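Local coordinates for protein hydrolase, alpha/beta hydrolase FOLD family (Staphylococcus aureus, PDB 2XMZ) that probably catalyses pyruvate elimination to form 2-succinyl-6-hydroxy-2,4-cyclohexadiene-1-carboxylate, a step of menaquinone biosynthesis, at residues L98-I102 / R202-I206; S117-K121 / M196-W200. All coordinates share one frame; numbering follows the deposited sequence.

Contact 1: residues L98-I102 / R202-I206; sequences LYYAI and RLKEI
The guanidinium of Arg-202 has Glu-205 OE1 at its edge, in plane, while the Arg-202 chain below it packs on Ile-102. Arg-202 NH2 donates to Glu-205 OE1 over 2.8 Å, and OE1 accepts on its syn lone pair. The N-H...O angle is 159°, and the pair forms a salt bridge. This bond ties the two polar chains to each other within 202-206. Arg-202 lays its CD against Ile-102 CG2 at 3.5 Å. Glu-205 brings OE2 to 3.9 Å from the same Ile-102 CG2. This methyl is anti to the backbone N of Ile-102, while CG1 lies beside that N (chi1 -66°). Ile-102 CG1 faces Ile-206 CG1 at 3.7 Å, and Ile-102 CD1 runs on to Arg-202 CB.

Ile-102 is near the end of helix 92-103. In the alpha/beta hydrolase fold this is the helix that follows the probable nucleophile elbow. Residues 203-205 of the partner have helical backbone angles, in the loop before strand 210-215.

Deeper in, the contact is wholly apolar. Leu-98 reaches across with CD2, which lies 3.6 Å from Ile-206 CD1, the two side chains crossing at about a right angle. The same methyl meets Leu-203 CD2. Ala-101 CB completes the patch against Ile-206 CD1 at 4.0 Å. Leu-111 of strand 110-114 touches both Ala-101 and Ile-206, and Met-228 touches Leu-98 and Leu-203. No direct hydrogen bond joins the segments. Water 1 bridges them instead, donating to Ala-101 O at 2.8 Å and also to Glu-205 O.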
loop_
_atom_site.group_PDB
_atom_site.type_symbol
_atom_site.label_atom_id
_atom_site.label_comp_id
_atom_site.label_asym_id
_atom_site.label_seq_id
_atom_site.Cartn_x
_atom_site.Cartn_y
_atom_site.Cartn_z
ATOM N N LEU A 98 3.389 1.931 7.202
ATOM C CA LEU A 98 4.146 2.843 8.085
ATOM C C LEU A 98 3.517 2.905 9.475
ATOM O O LEU A 98 4.214 2.813 10.486
ATOM C CB LEU A 98 4.184 4.256 7.476
ATOM C CG LEU A 98 5.292 4.490 6.444
ATOM C CD1 LEU A 98 5.026 5.788 5.676
ATOM C CD2 LEU A 98 6.624 4.571 7.112
ATOM N N TYR A 99 2.184 3.021 9.525
ATOM C CA TYR A 99 1.484 3.069 10.802
ATOM C C TYR A 99 1.766 1.800 11.571
ATOM O O TYR A 99 2.018 1.829 12.802
ATOM C CB TYR A 99 -0.030 3.281 10.616
ATOM C CG TYR A 99 -0.737 3.545 11.926
ATOM C CD1 TYR A 99 -0.919 4.840 12.384
ATOM C CD2 TYR A 99 -1.195 2.494 12.719
ATOM C CE1 TYR A 99 -1.560 5.107 13.601
ATOM C CE2 TYR A 99 -1.839 2.745 13.958
ATOM C CZ TYR A 99 -2.008 4.055 14.382
ATOM O OH TYR A 99 -2.634 4.328 15.578
ATOM N N TYR A 100 1.758 0.683 10.856
ATOM C CA TYR A 100 1.960 -0.584 11.492
ATOM C C TYR A 100 3.393 -0.758 11.978
ATOM O O TYR A 100 3.597 -1.299 13.054
ATOM C CB TYR A 100 1.564 -1.772 10.608
ATOM C CG TYR A 100 1.414 -3.013 11.446
ATOM C CD1 TYR A 100 0.201 -3.306 12.082
ATOM C CD2 TYR A 100 2.503 -3.873 11.664
ATOM C CE1 TYR A 100 0.076 -4.443 12.876
ATOM C CE2 TYR A 100 2.386 -4.992 12.434
ATOM C CZ TYR A 100 1.164 -5.268 13.052
ATOM O OH TYR A 100 1.056 -6.387 13.831
ATOM N N ALA A 101 4.367 -0.306 11.191
ATOM C CA ALA A 101 5.781 -0.363 11.605
ATOM C C ALA A 101 6.007 0.378 12.907
ATOM O O ALA A 101 6.880 0.003 13.683
ATOM C CB ALA A 101 6.717 0.201 10.511
ATOM N N ILE A 102 5.237 1.451 13.118
ATOM C CA ILE A 102 5.375 2.304 14.302
ATOM C C ILE A 102 4.510 1.850 15.487
ATOM O O ILE A 102 4.927 1.949 16.643
ATOM C CB ILE A 102 5.001 3.766 13.933
ATOM C CG1 ILE A 102 6.022 4.327 12.936
ATOM C CG2 ILE A 102 4.894 4.664 15.175
ATOM C CD1 ILE A 102 5.531 5.541 12.137
ATOM N N ARG A 202 7.545 10.315 13.794
ATOM C CA ARG A 202 7.711 8.956 14.331
ATOM C C ARG A 202 8.496 8.044 13.379
ATOM O O ARG A 202 8.747 6.901 13.704
ATOM C CB ARG A 202 6.340 8.329 14.666
ATOM C CG ARG A 202 5.621 8.944 15.900
ATOM C CD ARG A 202 4.849 7.858 16.686
ATOM N NE ARG A 202 3.968 8.391 17.727
ATOM C CZ ARG A 202 4.339 8.673 18.978
ATOM N NH1 ARG A 202 3.444 9.154 19.839
ATOM N NH2 ARG A 202 5.600 8.480 19.384
ATOM N N LEU A 203 8.872 8.542 12.195
ATOM C CA LEU A 203 9.669 7.743 11.233
ATOM C C LEU A 203 11.001 7.260 11.793
ATOM O O LEU A 203 11.469 6.167 11.439
ATOM C CB LEU A 203 9.940 8.528 9.938
ATOM C CG LEU A 203 8.725 8.825 9.056
ATOM C CD1 LEU A 203 9.186 9.511 7.771
ATOM C CD2 LEU A 203 7.905 7.535 8.770
ATOM N N LYS A 204 11.619 8.089 12.639
ATOM C CA LYS A 204 12.869 7.741 13.289
ATOM C C LYS A 204 12.731 6.557 14.250
ATOM O O LYS A 204 13.721 5.946 14.610
ATOM C CB LYS A 204 13.507 8.951 14.005
ATOM C CG LYS A 204 12.689 9.553 15.123
ATOM C CD LYS A 204 13.401 10.783 15.667
ATOM C CE LYS A 204 12.430 11.819 16.144
ATOM N NZ LYS A 204 11.625 11.323 17.289
ATOM N N GLU A 205 11.500 6.219 14.626
ATOM C CA GLU A 205 11.267 5.091 15.506
ATOM C C GLU A 205 11.377 3.780 14.754
ATOM O O GLU A 205 11.523 2.745 15.361
ATOM C CB GLU A 205 9.880 5.180 16.134
ATOM C CG GLU A 205 9.572 6.533 16.758
ATOM C CD GLU A 205 8.314 6.480 17.592
ATOM O OE1 GLU A 205 7.900 7.528 18.116
ATOM O OE2 GLU A 205 7.727 5.383 17.702
ATOM N N ILE A 206 11.296 3.820 13.433
ATOM C CA ILE A 206 11.284 2.594 12.629
ATOM C C ILE A 206 12.725 2.132 12.487
ATOM O O ILE A 206 13.474 2.740 11.758
ATOM C CB ILE A 206 10.655 2.857 11.215
ATOM C CG1 ILE A 206 9.199 3.293 11.347
ATOM C CG2 ILE A 206 10.756 1.601 10.309
ATOM C CD1 ILE A 206 8.594 3.657 10.016
HETATM O O HOH W 1 8.704 1.309 15.387
#

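Contact 2: residues S117-K121 / M196-W200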
loop_
_atom_site.group_PDB
_atom_site.type_symbol
_atom_site.label_atom_id
_atom_site.label_comp_id
_atom_site.label_asym_id
_atom_site.label_seq_id
_atom_site.Cartn_x
_atom_site.Cartn_y
_atom_site.Cartn_z
ATOM N N SER A 117 3.345 7.765 1.673
ATOM C CA SER A 117 3.735 8.871 2.535
ATOM C C SER A 117 3.324 8.584 3.978
ATOM O O SER A 117 2.451 7.723 4.232
ATOM C CB SER A 117 3.106 10.184 2.054
ATOM O OG SER A 117 1.801 10.280 2.547
ATOM N N PRO A 118 3.968 9.276 4.932
ATOM C CA PRO A 118 3.643 9.125 6.332
ATOM C C PRO A 118 2.523 10.083 6.741
ATOM O O PRO A 118 2.335 10.347 7.922
ATOM C CB PRO A 118 4.969 9.484 7.046
ATOM C CG PRO A 118 5.925 9.841 5.983
ATOM C CD PRO A 118 5.129 10.158 4.760
ATOM N N GLY A 119 1.786 10.578 5.751
ATOM C CA GLY A 119 0.686 11.479 5.975
ATOM C C GLY A 119 1.115 12.914 5.802
ATOM O O GLY A 119 2.203 13.208 5.284
ATOM N N ILE A 120 0.265 13.810 6.282
ATOM C CA ILE A 120 0.423 15.218 6.012
ATOM C C ILE A 120 0.848 15.909 7.303
ATOM O O ILE A 120 0.233 15.708 8.354
ATOM C CB ILE A 120 -0.877 15.786 5.369
ATOM C CG1 ILE A 120 -1.116 15.105 4.015
ATOM C CG2 ILE A 120 -0.823 17.306 5.217
ATOM C CD1 ILE A 120 -2.440 15.354 3.405
ATOM N N LYS A 121 1.929 16.685 7.212
ATOM C CA LYS A 121 2.523 17.341 8.370
ATOM C C LYS A 121 1.669 18.463 8.949
ATOM O O LYS A 121 1.367 18.474 10.145
ATOM C CB LYS A 121 3.871 17.952 7.998
ATOM C CG LYS A 121 5.036 17.008 7.990
ATOM C CD LYS A 121 6.279 17.859 8.286
ATOM C CE LYS A 121 7.491 17.289 7.628
ATOM N NZ LYS A 121 8.589 18.301 7.628
ATOM N N MET A 196 -5.324 10.410 8.678
ATOM C CA MET A 196 -4.161 9.732 9.225
ATOM C C MET A 196 -3.362 10.670 10.114
ATOM O O MET A 196 -3.175 11.837 9.756
ATOM C CB MET A 196 -3.295 9.288 8.068
ATOM C CG MET A 196 -2.107 8.448 8.420
ATOM S SD MET A 196 -1.281 8.229 6.838
ATOM C CE MET A 196 0.224 7.485 7.429
ATOM N N PRO A 197 -2.880 10.172 11.273
ATOM C CA PRO A 197 -1.975 11.023 12.033
ATOM C C PRO A 197 -0.709 11.302 11.236
ATOM O O PRO A 197 -0.297 10.491 10.391
ATOM C CB PRO A 197 -1.635 10.175 13.266
ATOM C CG PRO A 197 -2.706 9.123 13.337
ATOM C CD PRO A 197 -3.010 8.840 11.891
ATOM N N ASN A 198 -0.116 12.455 11.493
ATOM C CA ASN A 198 1.158 12.846 10.891
ATOM C C ASN A 198 2.274 11.966 11.465
ATOM O O ASN A 198 2.746 12.201 12.586
ATOM C CB ASN A 198 1.434 14.327 11.203
ATOM C CG ASN A 198 2.870 14.734 10.926
ATOM O OD1 ASN A 198 3.546 14.134 10.097
ATOM N ND2 ASN A 198 3.331 15.774 11.611
ATOM N N LEU A 199 2.706 10.971 10.693
ATOM C CA LEU A 199 3.721 10.007 11.174
ATOM C C LEU A 199 5.158 10.457 10.900
ATOM O O LEU A 199 6.122 9.735 11.211
ATOM C CB LEU A 199 3.468 8.614 10.591
ATOM C CG LEU A 199 2.140 7.938 10.947
ATOM C CD1 LEU A 199 2.084 6.581 10.249
ATOM C CD2 LEU A 199 1.980 7.765 12.449
ATOM N N TRP A 200 5.298 11.650 10.323
ATOM C CA TRP A 200 6.610 12.204 9.993
ATOM C C TRP A 200 7.573 12.205 11.196
ATOM O O TRP A 200 8.697 11.736 11.068
ATOM C CB TRP A 200 6.472 13.604 9.371
ATOM C CG TRP A 200 6.057 13.545 7.922
ATOM C CD1 TRP A 200 4.795 13.725 7.421
ATOM C CD2 TRP A 200 6.899 13.254 6.795
ATOM N NE1 TRP A 200 4.807 13.594 6.047
ATOM C CE2 TRP A 200 6.083 13.296 5.639
ATOM C CE3 TRP A 200 8.263 12.955 6.648
ATOM C CZ2 TRP A 200 6.589 13.056 4.353
ATOM C CZ3 TRP A 200 8.761 12.715 5.369
ATOM C CH2 TRP A 200 7.932 12.779 4.244
HETATM O O HOH W 2 -2.085 13.000 7.452
#
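Two hydrogen bonds cross from 196-200 to 117-121. Leu-199 N donates to Pro-118 O at 2.9 Å. Trp-200 NE1 donates to Gly-119 O at 2.7 Å. It approaches from above the carbonyl plane, and the N-H...O angle is 142°. Water 2 adds a third link, accepting from Ile-120 N and donating to Met-196 O.

The indole of Trp-200 is sandwiched. Pro-118 CG sits over the centre of the six-membered ring, 3.5 Å from its centroid, in a CH-pi contact. On the opposite face, Lys-121 CG lies 3.3 Å from Trp-200 CD1, and CE is offset toward the rim. Any cation-pi attraction from NZ is weak and long.

These loops belong to the alpha/beta hydrolase fold. The first, 117-121, follows strand 110-114. The second, 196-200, comes after helix 181-191.

Each segment also holds a side-chain-to-backbone turn. Ser-117 OG accepts from Gly-119 N in an ST turn. Asn-198 OD1 accepts from Trp-200 N in an Asx turn, its CG anti to the backbone N (chi1 166°).

Pro-118 CB packs on Leu-199 CB at 3.9 Å. The extended chain of Met-196 puts CE 3.5 Å from Pro-118 C, against the backbone.

In the fold
From the N terminus, the chain first reaches 98-102 on helix 92-103. It then passes through strand 110-114 to 117-121. A long, mainly helical excursion follows, from helix 123-143 to helix 181-191, in the place where this fold commonly carries its cap. The chain returns at 196-200, where contact 2 closes the excursion. Contact 1 closes a few residues later, at 202-206, so contact 2 lies within its loop and the two do not cross. Strand 210-215 comes next. The two contacts together hold the returning segment against helix 92-103 and the loop after strand 110-114. The contacts touch directly: Leu-98 CD1 and Pro-118 CA are 3.7 Å apart.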